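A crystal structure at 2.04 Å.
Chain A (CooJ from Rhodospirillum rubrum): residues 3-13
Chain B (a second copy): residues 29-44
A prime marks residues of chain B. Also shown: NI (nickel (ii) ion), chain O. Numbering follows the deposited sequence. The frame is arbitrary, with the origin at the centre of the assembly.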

# COMPACT_ATOMS: atom_id res chain seq x y z
N GLU A 3 2.26 -21.56 2.14
CA GLU A 3 2.06 -21.59 3.59
C GLU A 3 0.74 -22.23 3.98
O GLU A 3 -0.25 -22.13 3.25
CB GLU A 3 2.13 -20.17 4.18
CG GLU A 3 0.93 -19.28 3.88
CD GLU A 3 1.18 -17.82 4.22
OE1 GLU A 3 1.97 -17.55 5.15
OE2 GLU A 3 0.59 -16.93 3.56
N SER A 4 0.75 -22.90 5.13
CA SER A 4 -0.45 -23.44 5.75
C SER A 4 -1.48 -22.32 5.92
O SER A 4 -1.11 -21.14 6.03
CB SER A 4 -0.12 -24.05 7.11
OG SER A 4 0.25 -23.05 8.05
N PRO A 5 -2.77 -22.65 5.92
CA PRO A 5 -3.78 -21.62 6.22
C PRO A 5 -3.56 -20.91 7.55
O PRO A 5 -3.87 -19.72 7.64
CB PRO A 5 -5.09 -22.43 6.21
CG PRO A 5 -4.82 -23.51 5.23
CD PRO A 5 -3.38 -23.90 5.44
N GLU A 6 -3.03 -21.59 8.57
CA GLU A 6 -2.83 -20.94 9.85
C GLU A 6 -1.94 -19.70 9.69
O GLU A 6 -2.34 -18.59 10.06
CB GLU A 6 -2.22 -21.92 10.86
CG GLU A 6 -1.69 -21.30 12.14
N ARG A 7 -0.75 -19.87 9.10
CA ARG A 7 0.17 -18.75 8.93
C ARG A 7 -0.39 -17.69 7.98
O ARG A 7 -0.22 -16.49 8.22
CB ARG A 7 1.53 -19.27 8.43
CG ARG A 7 2.62 -18.21 8.23
CD ARG A 7 2.70 -17.18 9.36
NE ARG A 7 3.86 -16.30 9.23
CZ ARG A 7 3.88 -15.01 9.55
NH1 ARG A 7 2.78 -14.41 10.01
NH2 ARG A 7 4.99 -14.30 9.39
N GLY A 8 -1.07 -18.12 6.91
CA GLY A 8 -1.71 -17.16 6.02
C GLY A 8 -2.67 -16.22 6.75
O GLY A 8 -2.57 -15.00 6.63
N ARG A 9 -3.61 -16.78 7.51
CA ARG A 9 -4.57 -15.93 8.21
C ARG A 9 -3.89 -15.07 9.26
O ARG A 9 -4.31 -13.94 9.51
CB ARG A 9 -5.67 -16.78 8.83
CG ARG A 9 -6.44 -17.59 7.82
CD ARG A 9 -7.31 -18.63 8.48
NE ARG A 9 -8.12 -19.31 7.48
CZ ARG A 9 -9.43 -19.46 7.54
NH1 ARG A 9 -10.11 -19.01 8.60
NH2 ARG A 9 -10.07 -20.09 6.56
N LYS A 10 -2.82 -15.59 9.87
CA LYS A 10 -2.03 -14.83 10.83
C LYS A 10 -1.42 -13.59 10.19
O LYS A 10 -1.58 -12.46 10.68
CB LYS A 10 -0.95 -15.74 11.40
CG LYS A 10 0.11 -15.09 12.29
CD LYS A 10 0.02 -15.60 13.73
CE LYS A 10 1.25 -15.22 14.53
NZ LYS A 10 1.47 -13.75 14.52
N ARG A 11 -0.69 -13.77 9.08
CA ARG A 11 -0.05 -12.64 8.42
C ARG A 11 -1.08 -11.66 7.86
O ARG A 11 -0.88 -10.44 7.92
CB ARG A 11 0.90 -13.18 7.34
CG ARG A 11 1.25 -12.22 6.22
CD ARG A 11 1.36 -12.95 4.90
NE ARG A 11 0.21 -13.83 4.68
CZ ARG A 11 -1.03 -13.41 4.42
NH1 ARG A 11 -1.99 -14.30 4.25
NH2 ARG A 11 -1.31 -12.11 4.34
N LEU A 12 -2.20 -12.16 7.33
CA LEU A 12 -3.22 -11.25 6.83
C LEU A 12 -3.91 -10.53 7.98
O LEU A 12 -4.16 -9.32 7.90
CB LEU A 12 -4.23 -12.01 5.98
CG LEU A 12 -5.42 -11.17 5.53
CD1 LEU A 12 -5.00 -10.13 4.51
CD2 LEU A 12 -6.48 -12.09 4.95
N GLY A 13 -4.21 -11.25 9.06
CA GLY A 13 -4.70 -10.58 10.25
C GLY A 13 -3.83 -9.41 10.66
O GLY A 13 -4.33 -8.37 11.09
N GLU B 29 -3.87 -6.42 -2.39
CA GLU B 29 -3.36 -7.22 -1.28
C GLU B 29 -4.25 -8.43 -1.02
O GLU B 29 -3.77 -9.57 -0.95
CB GLU B 29 -3.25 -6.40 0.00
CG GLU B 29 -2.39 -7.14 1.03
CD GLU B 29 -0.91 -6.95 0.76
OE1 GLU B 29 -0.57 -5.81 0.41
OE2 GLU B 29 -0.14 -7.92 0.84
N ILE B 30 -5.54 -8.21 -0.84
CA ILE B 30 -6.47 -9.30 -0.61
C ILE B 30 -6.33 -10.36 -1.70
O ILE B 30 -6.23 -11.56 -1.43
CB ILE B 30 -7.91 -8.75 -0.52
CG1 ILE B 30 -8.03 -7.83 0.69
CG2 ILE B 30 -8.96 -9.88 -0.50
CD1 ILE B 30 -7.62 -8.46 1.99
N GLY B 31 -6.29 -9.91 -2.96
CA GLY B 31 -6.12 -10.85 -4.06
C GLY B 31 -4.86 -11.68 -3.98
O GLY B 31 -4.84 -12.84 -4.39
N VAL B 32 -3.78 -11.10 -3.44
CA VAL B 32 -2.52 -11.83 -3.33
C VAL B 32 -2.55 -12.81 -2.16
O VAL B 32 -1.97 -13.90 -2.24
CB VAL B 32 -1.36 -10.83 -3.19
CG1 VAL B 32 -0.09 -11.52 -2.68
CG2 VAL B 32 -1.10 -10.15 -4.53
N GLN B 33 -3.20 -12.45 -1.07
CA GLN B 33 -3.12 -13.28 0.12
C GLN B 33 -4.19 -14.36 0.18
O GLN B 33 -4.07 -15.28 0.99
CB GLN B 33 -3.21 -12.41 1.38
CG GLN B 33 -2.29 -11.19 1.37
CD GLN B 33 -0.81 -11.53 1.52
OE1 GLN B 33 -0.43 -12.69 1.56
NE2 GLN B 33 0.03 -10.49 1.62
N ARG B 34 -5.18 -14.28 -0.71
CA ARG B 34 -6.46 -14.93 -0.45
C ARG B 34 -6.34 -16.45 -0.47
O ARG B 34 -6.93 -17.13 0.38
CB ARG B 34 -7.50 -14.46 -1.46
CG ARG B 34 -8.91 -14.80 -1.04
CD ARG B 34 -9.94 -14.19 -1.95
NE ARG B 34 -11.29 -14.59 -1.53
CZ ARG B 34 -12.41 -14.04 -1.99
NH1 ARG B 34 -12.34 -13.05 -2.87
NH2 ARG B 34 -13.59 -14.46 -1.56
N ASP B 35 -5.59 -17.00 -1.42
CA ASP B 35 -5.62 -18.44 -1.64
C ASP B 35 -5.09 -19.20 -0.43
O ASP B 35 -5.65 -20.24 -0.05
CB ASP B 35 -4.85 -18.79 -2.90
CG ASP B 35 -5.63 -18.51 -4.16
OD1 ASP B 35 -5.02 -18.55 -5.25
OD2 ASP B 35 -6.85 -18.26 -4.07
N ALA B 36 -4.04 -18.71 0.18
CA ALA B 36 -3.46 -19.37 1.35
C ALA B 36 -4.37 -19.32 2.59
O ALA B 36 -3.99 -19.79 3.66
CB ALA B 36 -2.10 -18.76 1.66
N LEU B 37 -5.58 -18.78 2.49
CA LEU B 37 -6.47 -18.71 3.64
C LEU B 37 -7.31 -19.97 3.82
O LEU B 37 -7.79 -20.21 4.93
CB LEU B 37 -7.41 -17.50 3.51
CG LEU B 37 -6.75 -16.12 3.39
CD1 LEU B 37 -7.81 -15.05 3.26
CD2 LEU B 37 -5.86 -15.84 4.59
N ALA B 38 -7.48 -20.77 2.76
CA ALA B 38 -8.38 -21.94 2.76
C ALA B 38 -9.76 -21.58 3.31
O ALA B 38 -10.29 -22.23 4.23
CB ALA B 38 -7.77 -23.12 3.51
N GLU B 39 -10.36 -20.54 2.73
CA GLU B 39 -11.62 -20.01 3.22
C GLU B 39 -12.77 -21.00 3.03
O GLU B 39 -12.83 -21.73 2.04
CB GLU B 39 -11.94 -18.69 2.50
CG GLU B 39 -12.41 -18.88 1.04
CD GLU B 39 -12.30 -17.63 0.17
OE1 GLU B 39 -11.21 -17.00 0.15
OE2 GLU B 39 -13.28 -17.29 -0.52
N ASP B 40 -13.68 -21.02 3.99
CA ASP B 40 -14.97 -21.65 3.79
C ASP B 40 -15.94 -20.63 3.19
O ASP B 40 -15.57 -19.48 2.92
CB ASP B 40 -15.49 -22.25 5.10
CG ASP B 40 -15.74 -21.20 6.18
OD1 ASP B 40 -15.77 -19.98 5.89
OD2 ASP B 40 -15.90 -21.60 7.35
N ALA B 41 -17.20 -21.03 3.01
CA ALA B 41 -18.16 -20.14 2.35
C ALA B 41 -18.41 -18.87 3.15
O ALA B 41 -18.79 -17.84 2.56
CB ALA B 41 -19.49 -20.87 2.12
N ARG B 42 -18.23 -18.91 4.47
CA ARG B 42 -18.55 -17.77 5.32
C ARG B 42 -17.45 -16.71 5.29
O ARG B 42 -17.73 -15.51 5.17
CB ARG B 42 -18.79 -18.25 6.76
CG ARG B 42 -18.70 -17.17 7.82
CD ARG B 42 -19.82 -16.16 7.69
N LEU B 43 -16.19 -17.14 5.41
CA LEU B 43 -15.10 -16.19 5.26
C LEU B 43 -15.08 -15.62 3.85
O LEU B 43 -14.84 -14.42 3.66
CB LEU B 43 -13.77 -16.87 5.60
CG LEU B 43 -12.56 -15.95 5.46
CD1 LEU B 43 -12.72 -14.75 6.39
CD2 LEU B 43 -11.31 -16.70 5.79
N GLY B 44 -15.35 -16.46 2.85
CA GLY B 44 -15.41 -15.98 1.48
C GLY B 44 -16.48 -14.92 1.29
O GLY B 44 -16.23 -13.88 0.68
NI NI O . 1.54 -6.45 -0.02

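Helix 5-13 of chain A runs nearly antiparallel to helix 29-33 of chain B (165°), but the axes come no closer than 11.3 Å; the tightest backbone approach lies beyond that helix, where Pro5 meets the 3-10 segment 35-37 (CA of Pro5 to CA of Leu37′, 4.7 Å). There Pro5 CA directs its hydrogen at Ala36′ O (3.2 Å, 162° at H), and Pro5 CG rests on Ala38′ CB (3.4 Å). Gly8 suits this close approach: a CB would point toward chain B and fall 2.7 Å from Ala36′ O.

Arg9 makes the direct polar link. Its CB leaves sideways, but chi1 m followed by t at chi2 and chi3 extends the chain so that its end reaches chain B. Arg9 NE and Arg9 NH2 both donate to Leu37′ O (2.7 and 2.8 Å), and Arg9 NH2 adds a weak bond to Ala38′ O (3.2 Å). Both carbonyl oxygens lie near the guanidinium plane, as donation requires, leaving one face to Leu43′ CD2, 3.7 Å from Arg9 NH2.

Arg11 is more bent, with chi2 between wells (-144°) and chi3 p. Its guanidinium lays one face over the Gln33′ amide (Arg11 NH2 to Gln33′ CD, 2.9 Å), a tight contact without a hydrogen bond, while Arg11 NE bonds weakly to Glu3 OE2 (3.3 Å) in a salt bridge. Gln33′, m at chi1 and chi2, donates from NE2 to Glu29′ OE2 (2.7 Å). That same carboxylate chelates nickel through Glu29′ OE1 (2.2 Å) and OE2 (2.4 Å), so the amide under Arg11 is tied to a metal ligand.

Leu12 (t, p) points toward chain B and closes the apolar end: its CD2 meets Leu37′ CD1 (3.7 Å) and its CD1 meets Ile30′ CD1 (4.0 Å).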